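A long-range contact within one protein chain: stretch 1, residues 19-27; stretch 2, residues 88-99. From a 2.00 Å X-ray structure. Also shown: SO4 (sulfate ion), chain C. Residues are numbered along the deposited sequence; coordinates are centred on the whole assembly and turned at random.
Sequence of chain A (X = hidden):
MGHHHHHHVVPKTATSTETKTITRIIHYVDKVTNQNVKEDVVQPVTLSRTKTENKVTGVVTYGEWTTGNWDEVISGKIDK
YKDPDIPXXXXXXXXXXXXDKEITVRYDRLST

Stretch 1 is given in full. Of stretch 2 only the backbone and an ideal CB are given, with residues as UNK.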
# COMPACT_ATOMS: atom_id res chain seq x y z
N THR A 19 -13.70 7.84 -6.55
CA THR A 19 -12.82 7.02 -5.71
C THR A 19 -11.56 6.64 -6.46
O THR A 19 -11.57 6.50 -7.69
CB THR A 19 -13.50 5.72 -5.23
OG1 THR A 19 -13.91 4.94 -6.36
CG2 THR A 19 -14.71 6.03 -4.34
N LYS A 20 -10.48 6.46 -5.72
CA LYS A 20 -9.24 5.94 -6.28
C LYS A 20 -8.54 5.06 -5.25
O LYS A 20 -8.69 5.26 -4.05
CB LYS A 20 -8.33 7.06 -6.77
CG LYS A 20 -7.78 7.97 -5.71
CD LYS A 20 -6.81 8.96 -6.37
CE LYS A 20 -6.19 9.89 -5.37
NZ LYS A 20 -5.20 10.79 -6.05
N THR A 21 -7.78 4.09 -5.74
CA THR A 21 -7.10 3.12 -4.87
C THR A 21 -5.59 3.33 -4.96
O THR A 21 -5.03 3.46 -6.05
CB THR A 21 -7.49 1.67 -5.23
OG1 THR A 21 -8.92 1.54 -5.18
CG2 THR A 21 -6.87 0.67 -4.24
N ILE A 22 -4.97 3.40 -3.79
CA ILE A 22 -3.52 3.52 -3.66
C ILE A 22 -3.05 2.30 -2.88
O ILE A 22 -3.58 1.99 -1.80
CB ILE A 22 -3.12 4.83 -2.94
CG1 ILE A 22 -3.78 6.03 -3.63
CG2 ILE A 22 -1.60 5.00 -2.93
CD1 ILE A 22 -3.82 7.29 -2.80
N THR A 23 -2.06 1.59 -3.42
CA THR A 23 -1.70 0.27 -2.92
C THR A 23 -0.21 0.14 -2.56
O THR A 23 0.66 0.62 -3.29
CB THR A 23 -2.09 -0.83 -3.95
OG1 THR A 23 -3.45 -0.66 -4.35
CG2 THR A 23 -1.92 -2.23 -3.36
N ARG A 24 0.05 -0.50 -1.42
CA ARG A 24 1.40 -0.91 -1.07
C ARG A 24 1.52 -2.43 -1.17
O ARG A 24 0.71 -3.18 -0.60
CB ARG A 24 1.80 -0.44 0.32
CG ARG A 24 3.23 -0.88 0.72
CD ARG A 24 3.72 -0.17 1.97
NE ARG A 24 3.08 -0.68 3.19
CZ ARG A 24 3.32 -0.23 4.41
NH1 ARG A 24 4.20 0.76 4.61
NH2 ARG A 24 2.69 -0.76 5.45
N ILE A 25 2.54 -2.87 -1.89
CA ILE A 25 2.85 -4.30 -1.96
C ILE A 25 4.18 -4.57 -1.26
O ILE A 25 5.18 -3.87 -1.48
CB ILE A 25 2.90 -4.80 -3.42
CG1 ILE A 25 1.55 -4.56 -4.10
CG2 ILE A 25 3.27 -6.30 -3.46
CD1 ILE A 25 1.54 -4.77 -5.61
N ILE A 26 4.18 -5.60 -0.41
CA ILE A 26 5.40 -6.04 0.22
C ILE A 26 5.79 -7.39 -0.38
O ILE A 26 4.97 -8.32 -0.41
CB ILE A 26 5.27 -6.14 1.76
CG1 ILE A 26 4.61 -4.87 2.31
CG2 ILE A 26 6.64 -6.38 2.41
CD1 ILE A 26 4.14 -4.97 3.75
N HIS A 27 7.02 -7.48 -0.88
CA HIS A 27 7.58 -8.73 -1.39
C HIS A 27 8.57 -9.28 -0.38
O HIS A 27 9.22 -8.52 0.35
CB HIS A 27 8.32 -8.52 -2.71
CG HIS A 27 7.51 -7.88 -3.79
ND1 HIS A 27 6.48 -8.53 -4.44
CD2 HIS A 27 7.59 -6.65 -4.36
CE1 HIS A 27 5.96 -7.73 -5.35
NE2 HIS A 27 6.61 -6.58 -5.32
N UNK A 88 10.07 -5.52 10.46
CA UNK A 88 8.68 -5.07 10.33
C UNK A 88 8.58 -3.89 9.37
O UNK A 88 9.40 -2.97 9.42
CB UNK A 88 8.11 -4.68 11.70
N UNK A 89 7.58 -3.94 8.49
CA UNK A 89 7.27 -2.83 7.60
C UNK A 89 6.27 -1.93 8.34
O UNK A 89 5.19 -2.38 8.74
CB UNK A 89 6.71 -3.32 6.26
N UNK A 90 6.65 -0.66 8.53
CA UNK A 90 5.88 0.28 9.35
C UNK A 90 4.55 0.66 8.72
O UNK A 90 4.42 0.64 7.49
CB UNK A 90 6.70 1.55 9.60
N UNK A 91 3.56 1.00 9.55
CA UNK A 91 2.30 1.56 9.06
C UNK A 91 2.58 2.92 8.43
O UNK A 91 3.54 3.60 8.81
CB UNK A 91 1.27 1.68 10.19
N UNK A 92 1.77 3.32 7.45
CA UNK A 92 1.97 4.60 6.77
C UNK A 92 0.64 5.26 6.42
O UNK A 92 -0.26 4.60 5.89
CB UNK A 92 2.80 4.40 5.50
N UNK A 93 0.52 6.55 6.72
CA UNK A 93 -0.65 7.34 6.32
C UNK A 93 -0.75 7.40 4.79
O UNK A 93 0.26 7.56 4.10
CB UNK A 93 -0.57 8.75 6.90
N UNK A 94 -1.97 7.25 4.29
CA UNK A 94 -2.25 7.31 2.86
C UNK A 94 -3.19 8.49 2.61
O UNK A 94 -4.26 8.60 3.24
CB UNK A 94 -2.86 6.00 2.36
N UNK A 95 -2.78 9.39 1.73
CA UNK A 95 -3.62 10.53 1.35
C UNK A 95 -3.76 10.50 -0.16
O UNK A 95 -3.12 9.69 -0.83
CB UNK A 95 -3.03 11.86 1.83
N UNK A 96 -4.59 11.39 -0.71
CA UNK A 96 -4.80 11.43 -2.16
C UNK A 96 -3.52 11.77 -2.94
O UNK A 96 -3.45 11.52 -4.14
CB UNK A 96 -5.89 12.45 -2.49
N UNK A 97 -2.52 12.32 -2.25
CA UNK A 97 -1.25 12.65 -2.87
C UNK A 97 -0.25 11.48 -2.85
O UNK A 97 0.78 11.53 -3.54
CB UNK A 97 -0.64 13.86 -2.16
N UNK A 98 -0.55 10.44 -2.07
CA UNK A 98 0.32 9.26 -1.97
C UNK A 98 0.41 8.51 -3.30
O UNK A 98 -0.55 8.46 -4.06
CB UNK A 98 -0.19 8.32 -0.88
N UNK A 99 1.59 7.95 -3.57
CA UNK A 99 1.77 7.05 -4.72
C UNK A 99 1.81 5.60 -4.25
O UNK A 99 2.03 5.33 -3.06
CB UNK A 99 3.05 7.39 -5.48
S SO4 C . 4.93 9.47 -0.80
O1 SO4 C . 3.97 9.14 -1.85
O2 SO4 C . 4.57 8.76 0.43
O3 SO4 C . 6.27 9.08 -1.22
O4 SO4 C . 4.91 10.91 -0.54

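Stretch 1 is a strand whose K20, I22, R24 and I26 point toward stretch 2; the second segment, followed from 88, passes I26 and R24 first and reaches I22 and K20 later.

Position 88 has nothing of stretch 1 within 5.5 Å of its ideal CB, so the contact sets no requirement; it is T88. At 89 the ideal CB points toward stretch 1, 4.0 Å from I26 CD1 and 4.8 Å from R24 NH2. With extended angles (-89/121), valine, isoleucine, leucine or threonine would suit. The residue is V89, chi1 t: its CG1 lies 3.8 Å from I26 CD1 and 3.6 Å from R24 CZ, covering one face of the guanidinium.

Position 90 turns its CB away, leaving the side chain little constrained, but R24 NH1 and R24 NH2 both donate to the O of 90, at 2.9 and 3.0 Å, near the guanidinium plane. This backbone fork would be available to almost any side chain; the residue is E90. Position 91 also points away and is open to most residues: S91.

At 92 the ideal CB points toward stretch 1, 4.0 Å from R24 NH1. A polar acceptor, neutral or acidic, or a chain with aliphatic length would fit. Q92 reaches the arginine through water: R24 NH1 donates to the water oxygen at 2.9 Å, and the water donates to Q92 OE1 at 2.7 Å. Q92 NE2 donates a hydrogen bond to the backbone O of 93 at 3.0 Å. Position 93 is out of reach and therefore open; it is E93.

At 94 the ideal CB points toward stretch 1, 5.4 Å from I22 CD1. That gap and the extended backbone favour an aliphatic residue, and V94 brings CG1 to 3.9 Å from I22 CD1.

Positions 95 to 98 form a type I turn, with N of 98 donating to O of 95 at 3.0 Å. At 95 CB points away, and a small polar residue would suit: T95, whose OG1 accepts a hydrogen bond from the backbone N of 97 at 3.3 Å. At 96 the ideal CB points sideways, 3.9 Å from K20 CE, while the carbonyl O accepts from K20 NZ at 2.7 Å. Serine, alanine or proline is reasonable; S96 packs its CB 3.8 Å from K20 CE. Position 97 points away from stretch 1, so aspartate, asparagine or serine would do: D97. At 98 the ideal CB lies sideways, 4.1 Å from I22 CG2, so alanine, serine or threonine could fit. S98 OG accepts from T95 N at 2.9 Å, bracing the turn.

Position 99 points away and suits many residues, but its O packs 3.6 Å from I22 CG2 and its N donates to sulfate O1 at 3.2 Å; it is S99.

Stretch 2 88-99: TVESQEVTSDSS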
# COMPACT_ATOMS: atom_id res chain seq x y z
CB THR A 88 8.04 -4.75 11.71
OG1 THR A 88 6.67 -4.36 11.53
CG2 THR A 88 8.80 -3.64 12.42
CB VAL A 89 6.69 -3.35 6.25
CG1 VAL A 89 6.21 -2.19 5.38
CG2 VAL A 89 7.74 -4.17 5.49
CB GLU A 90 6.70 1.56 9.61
CG GLU A 90 8.06 1.34 10.28
CD GLU A 90 7.96 0.81 11.70
OE1 GLU A 90 7.07 1.27 12.46
OE2 GLU A 90 8.79 -0.05 12.07
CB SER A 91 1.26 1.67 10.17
OG SER A 91 1.62 2.66 11.12
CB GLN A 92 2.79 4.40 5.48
CG GLN A 92 3.27 5.71 4.84
CD GLN A 92 3.43 5.62 3.33
OE1 GLN A 92 4.37 4.99 2.83
NE2 GLN A 92 2.53 6.27 2.60
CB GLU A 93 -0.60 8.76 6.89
CG GLU A 93 -1.93 9.54 6.73
CD GLU A 93 -1.80 11.05 6.94
OE1 GLU A 93 -0.68 11.60 6.82
OE2 GLU A 93 -2.84 11.69 7.21
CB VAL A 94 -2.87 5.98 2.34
CG1 VAL A 94 -3.12 6.04 0.83
CG2 VAL A 94 -1.97 4.79 2.65
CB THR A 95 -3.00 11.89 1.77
OG1 THR A 95 -1.86 12.17 0.96
CG2 THR A 95 -2.62 11.90 3.25
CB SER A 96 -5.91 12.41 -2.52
OG SER A 96 -5.61 13.72 -2.08
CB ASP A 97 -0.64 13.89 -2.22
CG ASP A 97 -1.50 15.13 -2.40
OD1 ASP A 97 -1.97 15.38 -3.53
OD2 ASP A 97 -1.71 15.85 -1.40
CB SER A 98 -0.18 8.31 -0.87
OG SER A 98 -0.28 8.96 0.38
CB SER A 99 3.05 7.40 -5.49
OG SER A 99 4.19 6.73 -4.96
O HOH W 1 5.54 2.59 2.86
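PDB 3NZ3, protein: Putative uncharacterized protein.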